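Local coordinates for aeromonas extracellular serine protease (Aeromonas sobria, PDB 3HJR), which cleaves peptide bonds after paired basic residues, one of them lysine, as a calcium-binding, kexin-like serine protease and probable virulence factor that attacks host plasma proteins, at residues V358-D363 with H429-P434; M478-H483 with G527-R532. All coordinates share one frame; numbering follows the deposited sequence.

Contact 1. Residues V358-D363 with H429-P434; sequences VRDLRD and HQPLPP
Polar side chains of Arg359, Asp360 and Asp363 hold an extended, proline-rich loop, residues 429-434, against one side of helix 358-368 in a helix-to-loop contact near the surface of the protease. Arg359 bonds the loop backbone: its NH1 lies 2.8 Å from Pro433 O. The carbonyl points almost straight at this nitrogen (C=O...N angle 168°) and sits at the guanidinium edge, close to its plane; NH2 adds a weak bond to the same oxygen. A bend at chi3 (54°) turns the guanidinium toward the loop, where NH1 also forms a salt bridge with Glu473. The loop follows helix 419-426, so these bonds tie a helix of the subtilisin domain to the loop that leads into strand 436-444 of the P-domain, the two-domain layout of the furin subfamily. One turn further along the helix, His429 NE2 donates to Asp363 OD2 over 3.2 Å. The nitrogen reaches this oxygen from the anti side, tilted out of the carboxylate plane, with ring and carboxylate planes 41° apart. Arg367 forms a salt bridge with the same oxygen, while Tyr539 bonds OD1. Between these two grips, a water bridges Asp360 OD1 (3.0 Å) to Leu432 O (2.7 Å), and Ser357 also bonds OD1. Leu432 N appears to donate to Asp360 OD2, whose modelled place is less certain. Leu432 CD1 packs 4.1 Å from Asp363 CB.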
ATOM      1  N   VAL A 358      -0.055 -13.880 -12.106  1.00  6.10           N
ATOM      2  CA  VAL A 358      -0.136 -12.695 -11.248  1.00  6.41           C
ATOM      3  C   VAL A 358       0.320 -11.487 -11.995  1.00  6.67           C
ATOM      4  O   VAL A 358      -0.334 -10.419 -11.927  1.00  4.96           O
ATOM      5  CB  VAL A 358       0.699 -12.889  -9.973  1.00  5.23           C
ATOM      6  CG1 VAL A 358       0.756 -11.632  -9.171  1.00  7.03           C
ATOM      7  CG2 VAL A 358       0.124 -13.985  -9.126  1.00  7.02           C
ATOM      8  N   ARG A 359       1.379 -11.647 -12.786  1.00  6.63           N
ATOM      9  CA  ARG A 359       1.815 -10.500 -13.621  1.00  6.14           C
ATOM     10  C   ARG A 359       0.755 -10.057 -14.650  1.00  6.47           C
ATOM     11  O   ARG A 359       0.646  -8.882 -14.947  1.00  7.61           O
ATOM     12  CB  ARG A 359       3.125 -10.842 -14.344  1.00  6.73           C
ATOM     13  CG  ARG A 359       4.324 -10.822 -13.415  1.00  7.18           C
ATOM     14  CD  ARG A 359       5.590 -11.443 -13.989  1.00  7.18           C
ATOM     15  NE  ARG A 359       5.922 -10.829 -15.271  1.00  7.11           N
ATOM     16  CZ  ARG A 359       5.819 -11.420 -16.456  1.00  4.73           C
ATOM     17  NH1 ARG A 359       6.145 -10.745 -17.548  1.00  8.40           N
ATOM     18  NH2 ARG A 359       5.377 -12.684 -16.570  1.00  7.81           N
ATOM     19  N   ASP A 360      -0.015 -10.996 -15.176  1.00  6.98           N
ATOM     20  CA  ASP A 360      -1.069 -10.684 -16.124  1.00  6.85           C
ATOM     21  C   ASP A 360      -2.216  -9.945 -15.425  1.00  7.37           C
ATOM     22  O   ASP A 360      -2.751  -8.962 -15.924  1.00  7.26           O
ATOM     23  CB  ASP A 360      -1.493 -11.976 -16.786  1.00  5.98           C
ATOM     24  CG  ASP A 360      -0.529 -12.364 -17.874  1.00  6.86           C
ATOM     25  OD1 ASP A 360      -0.063 -13.497 -17.871  1.00 11.91           O
ATOM     26  OD2 ASP A 360      -0.180 -11.556 -18.763  1.00  9.74           O
ATOM     27  N   LEU A 361      -2.546 -10.406 -14.225  1.00  7.69           N
ATOM     28  CA  LEU A 361      -3.557  -9.725 -13.422  1.00  7.67           C
ATOM     29  C   LEU A 361      -3.116  -8.318 -13.052  1.00  7.59           C
ATOM     30  O   LEU A 361      -3.912  -7.402 -13.104  1.00  8.13           O
ATOM     31  CB  LEU A 361      -3.921 -10.562 -12.202  1.00  7.73           C
ATOM     32  CG  LEU A 361      -4.555 -11.899 -12.537  1.00  9.75           C
ATOM     33  CD1 LEU A 361      -4.724 -12.704 -11.266  1.00  9.94           C
ATOM     34  CD2 LEU A 361      -5.848 -11.696 -13.306  1.00 10.76           C
ATOM     35  N   ARG A 362      -1.843  -8.136 -12.701  1.00  6.96           N
ATOM     36  CA  ARG A 362      -1.311  -6.795 -12.481  1.00  7.58           C
ATOM     37  C   ARG A 362      -1.461  -5.942 -13.728  1.00  8.03           C
ATOM     38  O   ARG A 362      -1.817  -4.772 -13.644  1.00  7.58           O
ATOM     39  CB  ARG A 362       0.152  -6.909 -12.145  1.00  7.72           C
ATOM     40  CG  ARG A 362       0.406  -7.135 -10.708  1.00  8.31           C
ATOM     41  CD  ARG A 362       1.853  -6.913 -10.314  1.00  9.33           C
ATOM     42  NE  ARG A 362       2.138  -7.423  -8.971  1.00  8.93           N
ATOM     43  CZ  ARG A 362       3.309  -7.310  -8.372  1.00 10.78           C
ATOM     44  NH1 ARG A 362       4.333  -6.735  -9.011  1.00  9.01           N
ATOM     45  NH2 ARG A 362       3.489  -7.854  -7.167  1.00  9.07           N
ATOM     46  N   ASP A 363      -1.145  -6.510 -14.890  1.00  7.60           N
ATOM     47  CA  ASP A 363      -1.148  -5.773 -16.142  1.00  8.27           C
ATOM     48  C   ASP A 363      -2.588  -5.289 -16.424  1.00  7.30           C
ATOM     49  O   ASP A 363      -2.822  -4.151 -16.804  1.00  8.26           O
ATOM     50  CB  ASP A 363      -0.588  -6.633 -17.300  1.00  7.66           C
ATOM     51  CG  ASP A 363      -0.523  -5.865 -18.617  1.00  7.78           C
ATOM     52  OD1 ASP A 363       0.295  -4.908 -18.776  1.00  6.10           O
ATOM     53  OD2 ASP A 363      -1.292  -6.110 -19.562  1.00  6.70           O
ATOM     54  N   HIS A 429      -7.239 -10.623 -23.240  1.00  5.64           N
ATOM     55  CA  HIS A 429      -5.861 -10.423 -22.817  1.00  6.78           C
ATOM     56  C   HIS A 429      -4.942 -11.546 -23.309  1.00  6.97           C
ATOM     57  O   HIS A 429      -5.258 -12.723 -23.181  1.00  7.47           O
ATOM     58  CB  HIS A 429      -5.766 -10.400 -21.302  1.00  6.53           C
ATOM     59  CG  HIS A 429      -4.419 -10.009 -20.821  1.00  5.79           C
ATOM     60  ND1 HIS A 429      -3.554 -10.877 -20.196  1.00  7.87           N
ATOM     61  CD2 HIS A 429      -3.762  -8.840 -20.944  1.00  5.47           C
ATOM     62  CE1 HIS A 429      -2.426 -10.236 -19.929  1.00  3.12           C
ATOM     63  NE2 HIS A 429      -2.535  -8.993 -20.367  1.00 10.37           N
ATOM     64  N   GLN A 430      -3.806 -11.160 -23.873  1.00  7.83           N
ATOM     65  CA  GLN A 430      -2.786 -12.117 -24.288  1.00  7.83           C
ATOM     66  C   GLN A 430      -1.718 -12.133 -23.205  1.00  7.42           C
ATOM     67  O   GLN A 430      -1.214 -11.084 -22.836  1.00  6.35           O
ATOM     68  CB  GLN A 430      -2.166 -11.643 -25.599  1.00  8.67           C
ATOM     69  CG  GLN A 430      -1.250 -12.623 -26.226  1.00 14.02           C
ATOM     70  CD  GLN A 430      -1.916 -13.954 -26.571  1.00 18.61           C
ATOM     71  OE1 GLN A 430      -3.116 -14.002 -26.910  1.00 21.56           O
ATOM     72  NE2 GLN A 430      -1.143 -15.041 -26.475  1.00 19.52           N
ATOM     73  N   PRO A 431      -1.382 -13.293 -22.647  1.00  5.57           N
ATOM     74  CA  PRO A 431      -0.361 -13.284 -21.602  1.00  6.47           C
ATOM     75  C   PRO A 431       0.924 -12.565 -21.988  1.00  6.40           C
ATOM     76  O   PRO A 431       1.391 -12.601 -23.142  1.00  5.75           O
ATOM     77  CB  PRO A 431      -0.110 -14.759 -21.341  1.00  6.45           C
ATOM     78  CG  PRO A 431      -1.401 -15.374 -21.677  1.00  6.50           C
ATOM     79  CD  PRO A 431      -1.934 -14.633 -22.869  1.00  6.90           C
ATOM     80  N   LEU A 432       1.496 -11.904 -20.989  1.00  7.01           N
ATOM     81  CA  LEU A 432       2.795 -11.278 -21.159  1.00  7.35           C
ATOM     82  C   LEU A 432       3.799 -12.404 -21.347  1.00  7.07           C
ATOM     83  O   LEU A 432       3.611 -13.504 -20.830  1.00  7.39           O
ATOM     84  CB  LEU A 432       3.208 -10.486 -19.929  1.00  7.96           C
ATOM     85  CG  LEU A 432       2.387  -9.208 -19.695  1.00  9.14           C
ATOM     86  CD1 LEU A 432       2.803  -8.581 -18.370  1.00 13.47           C
ATOM     87  CD2 LEU A 432       2.509  -8.233 -20.834  1.00 11.38           C
ATOM     88  N   PRO A 433       4.882 -12.116 -22.055  1.00  6.97           N
ATOM     89  CA  PRO A 433       6.037 -13.021 -22.076  1.00  7.86           C
ATOM     90  C   PRO A 433       6.558 -13.303 -20.651  1.00  7.79           C
ATOM     91  O   PRO A 433       6.259 -12.499 -19.749  1.00  8.03           O
ATOM     92  CB  PRO A 433       7.071 -12.253 -22.901  1.00  7.77           C
ATOM     93  CG  PRO A 433       6.266 -11.306 -23.755  1.00  7.86           C
ATOM     94  CD  PRO A 433       5.091 -10.913 -22.881  1.00  7.30           C
ATOM     95  N   PRO A 434       7.309 -14.382 -20.426  1.00  7.62           N
ATOM     96  CA  PRO A 434       7.777 -14.697 -19.067  1.00  7.74           C
ATOM     97  C   PRO A 434       8.607 -13.583 -18.423  1.00  6.88           C
ATOM     98  O   PRO A 434       9.290 -12.821 -19.122  1.00  6.92           O
ATOM     99  CB  PRO A 434       8.668 -15.922 -19.252  1.00  7.28           C
ATOM    100  CG  PRO A 434       8.307 -16.525 -20.544  1.00  9.17           C
ATOM    101  CD  PRO A 434       7.724 -15.424 -21.386  1.00  7.99           C
TER
HETATM  102  O   HOH W   1       2.865 -13.610 -18.272  1.00 31.48           O

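Contact 2. Residues M478-H483 with G527-R532; sequences MVSLDH and GLRDMR
Strand 478-482 and residues 527-532 run antiparallel, their end-to-end directions 162° apart, but the pairing is interrupted where segment 527-532 bends at Arg529 and Asp530. Val479 and Met531 form a hydrogen-bonded pair, with both N...O distances, Val479 N to Met531 O and Met531 N to Val479 O, at 3.0 Å. Asp530 and Met531 sit together opposite Val479, a G1 beta bulge. Within it, Asp530 N donates to the hydroxyl of Ser480, at 2.9 Å from OG, and a water joins that hydroxyl to Asp530 OD1. Beyond the bulge, Leu481 N donates to Leu528 O, which also accepts from Arg529 NH1; the two donors approach from opposite faces of the carbonyl plane. Bent at chi2 (-62°), the Arg529 chain folds back toward Asp482, and its NH1 and NH2 grip the single oxygen OD2 at 2.9 and 2.8 Å in an end-on salt bridge with nearly coplanar groups. On the face shared by Val479, Leu481 and Leu528, the two leucines run alongside each other in the same direction, and Leu528 CD1 presses tightly on Val479 CG1 (3.3 Å). Leu489 touches Leu481 and Ile491 touches Leu528, both from strand 489-494. Just past the strand, His483 bonds Asp553, a calcium ligand, through NE2. Bulged antiparallel pairing between strands 472-482 and 527-535, with 583-594 on the other flank of 472-482, belongs to the beta-sheet framework of the P-domain.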
ATOM      1  N   MET A 478      19.278  -0.306  -5.075  1.00 12.53           N
ATOM      2  CA  MET A 478      19.827  -0.192  -3.709  1.00 12.68           C
ATOM      3  C   MET A 478      20.802   0.969  -3.684  1.00 11.80           C
ATOM      4  O   MET A 478      21.556   1.172  -4.633  1.00 11.30           O
ATOM      5  CB  MET A 478      20.578  -1.446  -3.295  1.00 13.32           C
ATOM      6  CG  MET A 478      19.727  -2.705  -3.272  1.00 16.08           C
ATOM      7  SD  MET A 478      20.491  -4.090  -2.455  1.00 21.76           S
ATOM      8  CE  MET A 478      19.515  -4.115  -0.828  1.00 25.85           C
ATOM      9  N   VAL A 479      20.815   1.741  -2.613  1.00  9.88           N
ATOM     10  CA  VAL A 479      21.670   2.928  -2.566  1.00 10.21           C
ATOM     11  C   VAL A 479      22.455   2.989  -1.273  1.00  9.34           C
ATOM     12  O   VAL A 479      21.918   2.689  -0.215  1.00  8.03           O
ATOM     13  CB  VAL A 479      20.862   4.216  -2.739  1.00 10.45           C
ATOM     14  CG1 VAL A 479      19.832   4.354  -1.643  1.00 15.40           C
ATOM     15  CG2 VAL A 479      21.752   5.455  -2.774  1.00 11.27           C
ATOM     16  N   SER A 480      23.734   3.347  -1.384  1.00  8.32           N
ATOM     17  CA  SER A 480      24.587   3.610  -0.224  1.00  8.02           C
ATOM     18  C   SER A 480      25.198   5.007  -0.351  1.00  8.05           C
ATOM     19  O   SER A 480      25.715   5.369  -1.386  1.00  7.82           O
ATOM     20  CB  SER A 480      25.684   2.564  -0.112  1.00  9.04           C
ATOM     21  OG  SER A 480      25.156   1.264   0.196  1.00  8.48           O
ATOM     22  N   LEU A 481      25.094   5.816   0.706  1.00  7.55           N
ATOM     23  CA  LEU A 481      25.681   7.144   0.719  1.00  7.90           C
ATOM     24  C   LEU A 481      25.874   7.571   2.167  1.00  7.74           C
ATOM     25  O   LEU A 481      25.236   7.011   3.068  1.00  8.24           O
ATOM     26  CB  LEU A 481      24.777   8.138  -0.031  1.00  7.48           C
ATOM     27  CG  LEU A 481      23.331   8.336   0.446  1.00  8.21           C
ATOM     28  CD1 LEU A 481      23.269   9.266   1.647  1.00  7.91           C
ATOM     29  CD2 LEU A 481      22.470   8.857  -0.712  1.00  9.36           C
ATOM     30  N   ASP A 482      26.755   8.540   2.380  1.00  8.25           N
ATOM     31  CA  ASP A 482      26.873   9.244   3.655  1.00  8.20           C
ATOM     32  C   ASP A 482      26.231  10.626   3.580  1.00  8.18           C
ATOM     33  O   ASP A 482      26.432  11.374   2.623  1.00  8.08           O
ATOM     34  CB  ASP A 482      28.331   9.402   4.049  1.00  8.15           C
ATOM     35  CG  ASP A 482      28.964   8.115   4.485  1.00  9.18           C
ATOM     36  OD1 ASP A 482      30.218   8.081   4.547  1.00 12.55           O
ATOM     37  OD2 ASP A 482      28.308   7.128   4.800  1.00  8.00           O
ATOM     38  N   HIS A 483      25.434  10.960   4.592  1.00  7.50           N
ATOM     39  CA  HIS A 483      24.920  12.299   4.742  1.00  6.67           C
ATOM     40  C   HIS A 483      24.410  12.428   6.166  1.00  7.24           C
ATOM     41  O   HIS A 483      23.680  11.548   6.621  1.00  7.39           O
ATOM     42  CB  HIS A 483      23.759  12.533   3.768  1.00  7.13           C
ATOM     43  CG  HIS A 483      23.328  13.968   3.663  1.00  5.28           C
ATOM     44  ND1 HIS A 483      22.497  14.569   4.589  1.00  5.49           N
ATOM     45  CD2 HIS A 483      23.578  14.910   2.718  1.00  6.77           C
ATOM     46  CE1 HIS A 483      22.272  15.822   4.230  1.00  6.59           C
ATOM     47  NE2 HIS A 483      22.927  16.060   3.108  1.00  5.31           N
ATOM     48  N   GLY A 527      24.497   7.092   7.013  1.00  8.60           N
ATOM     49  CA  GLY A 527      23.690   7.364   5.837  1.00  8.29           C
ATOM     50  C   GLY A 527      22.901   6.147   5.388  1.00  7.85           C
ATOM     51  O   GLY A 527      22.554   5.286   6.207  1.00  9.85           O
ATOM     52  N   LEU A 528      22.625   6.051   4.084  1.00  7.79           N
ATOM     53  CA  LEU A 528      21.984   4.850   3.536  1.00  7.10           C
ATOM     54  C   LEU A 528      23.030   3.784   3.320  1.00  7.38           C
ATOM     55  O   LEU A 528      24.137   4.080   2.875  1.00  6.03           O
ATOM     56  CB  LEU A 528      21.313   5.135   2.193  1.00  7.62           C
ATOM     57  CG  LEU A 528      20.413   6.388   2.177  1.00  9.26           C
ATOM     58  CD1 LEU A 528      19.781   6.594   0.793  1.00  9.28           C
ATOM     59  CD2 LEU A 528      19.339   6.309   3.275  1.00  7.76           C
ATOM     60  N   ARG A 529      22.630   2.564   3.638  1.00  7.04           N
ATOM     61  CA  ARG A 529      23.419   1.368   3.379  1.00  7.51           C
ATOM     62  C   ARG A 529      22.564   0.303   2.717  1.00  8.35           C
ATOM     63  O   ARG A 529      21.819  -0.437   3.380  1.00  8.63           O
ATOM     64  CB  ARG A 529      24.014   0.868   4.683  1.00  7.39           C
ATOM     65  CG  ARG A 529      25.095   1.787   5.239  1.00  7.62           C
ATOM     66  CD  ARG A 529      26.310   1.926   4.305  1.00  7.37           C
ATOM     67  NE  ARG A 529      27.455   2.615   4.893  1.00  7.86           N
ATOM     68  CZ  ARG A 529      27.616   3.926   4.964  1.00  9.44           C
ATOM     69  NH1 ARG A 529      26.700   4.726   4.470  1.00  4.89           N
ATOM     70  NH2 ARG A 529      28.728   4.430   5.493  1.00 11.54           N
ATOM     71  N   ASP A 530      22.714   0.183   1.398  1.00  8.38           N
ATOM     72  CA  ASP A 530      21.955  -0.781   0.619  1.00  8.69           C
ATOM     73  C   ASP A 530      20.447  -0.602   0.860  1.00  8.76           C
ATOM     74  O   ASP A 530      19.719  -1.612   0.971  1.00 10.19           O
ATOM     75  CB  ASP A 530      22.429  -2.210   0.942  1.00  9.03           C
ATOM     76  CG  ASP A 530      23.706  -2.586   0.216  1.00 11.74           C
ATOM     77  OD1 ASP A 530      24.100  -1.909  -0.746  1.00 15.80           O
ATOM     78  OD2 ASP A 530      24.369  -3.599   0.530  1.00 18.91           O
ATOM     79  N   MET A 531      19.992   0.658   0.984  1.00  8.98           N
ATOM     80  CA  MET A 531      18.556   0.897   1.128  1.00  9.65           C
ATOM     81  C   MET A 531      17.890   0.593  -0.210  1.00 10.10           C
ATOM     82  O   MET A 531      18.274   1.168  -1.215  1.00 10.91           O
ATOM     83  CB  MET A 531      18.213   2.328   1.529  1.00 10.17           C
ATOM     84  CG  MET A 531      16.735   2.470   1.814  1.00 12.81           C
ATOM     85  SD  MET A 531      16.294   4.123   2.360  1.00 20.09           S
ATOM     86  CE  MET A 531      14.770   4.365   1.520  1.00 18.60           C
ATOM     87  N   ARG A 532      16.884  -0.278  -0.201  1.00  9.96           N
ATOM     88  CA  ARG A 532      16.149  -0.662  -1.412  1.00  9.40           C
ATOM     89  C   ARG A 532      14.944   0.250  -1.676  1.00  9.78           C
ATOM     90  O   ARG A 532      14.198   0.626  -0.746  1.00  9.06           O
ATOM     91  CB  ARG A 532      15.733  -2.148  -1.354  1.00  9.43           C
ATOM     92  CG  ARG A 532      15.291  -2.724  -2.714  1.00  9.96           C
ATOM     93  CD  ARG A 532      15.011  -4.194  -2.669  1.00 10.48           C
ATOM     94  NE  ARG A 532      14.004  -4.522  -1.676  1.00  9.83           N
ATOM     95  CZ  ARG A 532      13.712  -5.733  -1.263  1.00 11.94           C
ATOM     96  NH1 ARG A 532      12.796  -5.916  -0.335  1.00 12.04           N
ATOM     97  NH2 ARG A 532      14.350  -6.777  -1.747  1.00 13.13           N
TER
HETATM   98  O   HOH W   2      23.996   0.152  -2.382  1.00 27.10           O

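The two contacts sit in different parts of a two-domain protease: contact 1 joins a helix of the catalytic domain to the loop leading into strand 436-444, whereas contact 2 pairs two strands of the P-domain. Their centres are 33 Å apart and their nearest atoms about 12 Å, so they do not touch; along the chain they follow one another in series. Glu473, the salt-bridge partner of Arg359 in contact 1, belongs to strand 472-482, which also supplies one side of contact 2. In contact 2, Arg532 reaches back to Asp197 and Ser251. Contact 1 is remote from the catalytic and calcium sites; contact 2 ends beside the third calcium, about 4 Å from the His483 side chain.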